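Local structure of Endonuclease/exonuclease/phosphatase (Leptotrichia buccalis C-1013-b, 3TEB) at residues 39-44 against 141-146. The protein probably acts as a metal-dependent nuclease or related phosphoesterase of the DNase I-like superfamily, binding a magnesium ion. Numbering follows the deposited sequence.
Sequences AMQEVN and SCHMNL. With MG (magnesium ion), chain C.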
ATOM      1  N   ALA A  39      -3.693   1.787   2.352  1.00 28.72           N
ATOM      2  CA  ALA A  39      -3.148   1.223   1.120  1.00 27.67           C
ATOM      3  C   ALA A  39      -2.671  -0.202   1.399  1.00 27.15           C
ATOM      4  O   ALA A  39      -1.963  -0.441   2.367  1.00 27.49           O
ATOM      5  CB  ALA A  39      -2.021   2.092   0.576  1.00 27.64           C
HETATM    6  N   MSE A  40      -3.078  -1.152   0.568  1.00 26.41           N
HETATM    7  CA  MSE A  40      -2.760  -2.561   0.789  1.00 25.69           C
HETATM    8  C   MSE A  40      -2.180  -3.220  -0.449  1.00 25.24           C
HETATM    9  O   MSE A  40      -2.646  -2.966  -1.579  1.00 25.27           O
HETATM   10  CB  MSE A  40      -4.003  -3.310   1.218  1.00 25.60           C
HETATM   11  CG  MSE A  40      -4.401  -3.019   2.631  1.00 26.45           C
HETATM   12 SE   MSE A  40      -6.027  -3.977   3.077  0.75 29.40          SE
HETATM   13  CE  MSE A  40      -7.236  -3.011   1.887  1.00 27.44           C
ATOM     14  N   GLN A  41      -1.164  -4.053  -0.229  1.00 24.67           N
ATOM     15  CA  GLN A  41      -0.554  -4.840  -1.290  1.00 24.22           C
ATOM     16  C   GLN A  41      -0.654  -6.329  -0.976  1.00 23.90           C
ATOM     17  O   GLN A  41      -0.938  -6.729   0.164  1.00 23.80           O
ATOM     18  CB  GLN A  41       0.905  -4.442  -1.499  1.00 24.39           C
ATOM     19  CG  GLN A  41       1.137  -2.955  -1.694  1.00 25.62           C
ATOM     20  CD  GLN A  41       1.096  -2.182  -0.385  1.00 27.98           C
ATOM     21  OE1 GLN A  41       1.616  -2.645   0.638  1.00 30.60           O
ATOM     22  NE2 GLN A  41       0.469  -1.004  -0.403  1.00 28.06           N
ATOM     23  N   GLU A  42      -0.387  -7.149  -1.991  1.00 23.84           N
ATOM     24  CA  GLU A  42      -0.528  -8.607  -1.892  1.00 23.99           C
ATOM     25  C   GLU A  42      -1.934  -8.926  -1.343  1.00 23.78           C
ATOM     26  O   GLU A  42      -2.090  -9.652  -0.377  1.00 23.99           O
ATOM     27  CB  GLU A  42       0.625  -9.282  -1.080  1.00 24.17           C
ATOM     28  CG  GLU A  42       2.063  -9.146  -1.674  1.00 26.79           C
ATOM     29  CD  GLU A  42       3.089 -10.193  -1.139  1.00 31.63           C
ATOM     30  OE1 GLU A  42       2.921 -11.414  -1.387  1.00 34.87           O
ATOM     31  OE2 GLU A  42       4.097  -9.812  -0.493  1.00 33.11           O
ATOM     32  N   VAL A  43      -2.951  -8.337  -1.957  1.00 23.64           N
ATOM     33  CA  VAL A  43      -4.338  -8.613  -1.603  1.00 23.68           C
ATOM     34  C   VAL A  43      -4.824  -9.675  -2.568  1.00 23.80           C
ATOM     35  O   VAL A  43      -4.821  -9.450  -3.775  1.00 24.28           O
ATOM     36  CB  VAL A  43      -5.220  -7.352  -1.733  1.00 23.66           C
ATOM     37  CG1 VAL A  43      -6.676  -7.702  -1.583  1.00 23.81           C
ATOM     38  CG2 VAL A  43      -4.828  -6.324  -0.695  1.00 23.51           C
ATOM     39  N   ASN A  44      -5.235 -10.828  -2.045  1.00 23.71           N
ATOM     40  CA  ASN A  44      -5.537 -11.990  -2.894  1.00 23.55           C
ATOM     41  C   ASN A  44      -6.993 -12.409  -2.871  1.00 23.69           C
ATOM     42  O   ASN A  44      -7.714 -12.180  -1.893  1.00 23.74           O
ATOM     43  CB  ASN A  44      -4.671 -13.203  -2.507  1.00 23.61           C
ATOM     44  CG  ASN A  44      -3.172 -12.920  -2.568  1.00 23.70           C
ATOM     45  OD1 ASN A  44      -2.663 -12.419  -3.566  1.00 25.56           O
ATOM     46  ND2 ASN A  44      -2.459 -13.260  -1.499  1.00 23.89           N
ATOM     47  N   SER A 141      -1.531   3.089  -4.481  1.00 30.28           N
ATOM     48  CA  SER A 141      -1.101   1.871  -3.791  1.00 29.53           C
ATOM     49  C   SER A 141      -0.185   1.067  -4.702  1.00 29.88           C
ATOM     50  O   SER A 141      -0.605   0.635  -5.768  1.00 29.63           O
ATOM     51  CB  SER A 141      -2.311   1.045  -3.390  1.00 28.43           C
ATOM     52  OG  SER A 141      -1.926  -0.034  -2.560  1.00 27.85           O
ATOM     53  N   CYS A 142       1.067   0.888  -4.290  1.00 30.56           N
ATOM     54  CA  CYS A 142       2.078   0.330  -5.180  1.00 31.41           C
ATOM     55  C   CYS A 142       2.747  -0.874  -4.594  1.00 31.37           C
ATOM     56  O   CYS A 142       3.019  -0.915  -3.393  1.00 31.60           O
ATOM     57  CB  CYS A 142       3.178   1.336  -5.453  1.00 32.30           C
ATOM     58  SG  CYS A 142       2.614   3.017  -5.551  1.00 34.21           S
ATOM     59  N   HIS A 143       3.033  -1.842  -5.460  1.00 31.43           N
ATOM     60  CA  HIS A 143       3.848  -2.985  -5.105  1.00 31.55           C
ATOM     61  C   HIS A 143       4.786  -3.312  -6.259  1.00 32.30           C
ATOM     62  O   HIS A 143       4.381  -3.935  -7.245  1.00 31.85           O
ATOM     63  CB  HIS A 143       2.977  -4.183  -4.722  1.00 30.39           C
ATOM     64  CG  HIS A 143       3.766  -5.397  -4.352  1.00 30.34           C
ATOM     65  ND1 HIS A 143       3.361  -6.668  -4.675  1.00 29.73           N
ATOM     66  CD2 HIS A 143       4.954  -5.527  -3.717  1.00 30.66           C
ATOM     67  CE1 HIS A 143       4.253  -7.534  -4.228  1.00 30.58           C
ATOM     68  NE2 HIS A 143       5.230  -6.867  -3.643  1.00 30.48           N
HETATM   69  N   MSE A 144       6.040  -2.888  -6.112  1.00 33.68           N
HETATM   70  CA  MSE A 144       7.026  -2.911  -7.196  1.00 34.99           C
HETATM   71  C   MSE A 144       7.849  -4.180  -7.205  1.00 35.80           C
HETATM   72  O   MSE A 144       7.864  -4.925  -6.232  1.00 35.38           O
HETATM   73  CB  MSE A 144       7.977  -1.714  -7.088  1.00 35.78           C
HETATM   74  CG  MSE A 144       7.304  -0.391  -6.753  1.00 37.24           C
HETATM   75 SE   MSE A 144       6.068   0.241  -8.130  0.75 40.16          SE
HETATM   76  CE  MSE A 144       7.368   0.598  -9.527  1.00 40.41           C
ATOM     77  N   ASN A 145       8.548  -4.401  -8.314  1.00 37.71           N
ATOM     78  CA  ASN A 145       9.490  -5.498  -8.446  1.00 40.08           C
ATOM     79  C   ASN A 145      10.810  -5.176  -7.750  1.00 42.79           C
ATOM     80  O   ASN A 145      11.046  -4.021  -7.363  1.00 43.49           O
ATOM     81  CB  ASN A 145       9.750  -5.785  -9.924  1.00 39.78           C
ATOM     82  CG  ASN A 145       8.496  -6.178 -10.671  1.00 39.01           C
ATOM     83  OD1 ASN A 145       7.898  -7.220 -10.403  1.00 39.26           O
ATOM     84  ND2 ASN A 145       8.090  -5.346 -11.621  1.00 39.30           N
ATOM     85  N   LEU A 146      11.669  -6.187  -7.596  1.00 45.32           N
ATOM     86  CA  LEU A 146      13.020  -5.969  -7.079  1.00 48.31           C
ATOM     87  C   LEU A 146      13.758  -4.979  -7.979  1.00 50.22           C
ATOM     88  O   LEU A 146      13.553  -4.973  -9.193  1.00 50.10           O
ATOM     89  CB  LEU A 146      13.786  -7.291  -6.984  1.00 48.60           C
ATOM     90  CG  LEU A 146      13.244  -8.365  -6.029  1.00 48.80           C
ATOM     91  CD1 LEU A 146      13.902  -9.711  -6.313  1.00 49.84           C
ATOM     92  CD2 LEU A 146      13.392  -7.984  -4.548  1.00 48.16           C
TER
HETATM   93 MG    MG C 301       5.201 -11.014   0.236  1.00 32.96          MG
HETATM   94  O   HOH W   1       0.485  -6.758  -4.525  1.00 37.01           O
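The magnesium site of a DNase I-like fold lies over this contact, where E42, at a G1 beta bulge (with V43, opposite G94) in strand 37-46, meets H143 at the end of strand 135-143. E42 OE2 binds the magnesium ion at 1.8 Å and also accepts a hydrogen bond from N10, so metal and amide together hold the carboxylate. Its CG touches H143 CE1 at 3.7 Å, with the carboxylate and imidazole planes only 3° apart. A water joins the two residues, accepting from E42 N at 2.7 Å and lying 2.9 Å from H143 ND1; histidine suits this place because its ring both packs and offers a polar nitrogen. H143 CG is anti to the backbone N (chi1 180°), pointing the ring's root away from it. The two strands come from the facing sheets of the sandwich; segments 39-41 and 141-143 run 23° apart, and small A39 and S141 let them approach closely. Deeper between the sheets, Q41 packs its aliphatic part against the other strand, CG lying 3.3 Å from C142 O and 3.7 Å from H143 CB. Its bent chain returns NE2 to S141 OG in a weak hydrogen bond of 3.4 Å, and T8 offers a second weak partner. An alanine at Q41 would probably open a gap beside C142 O and deprive S141 OG and T8 of the amide's weak bonds.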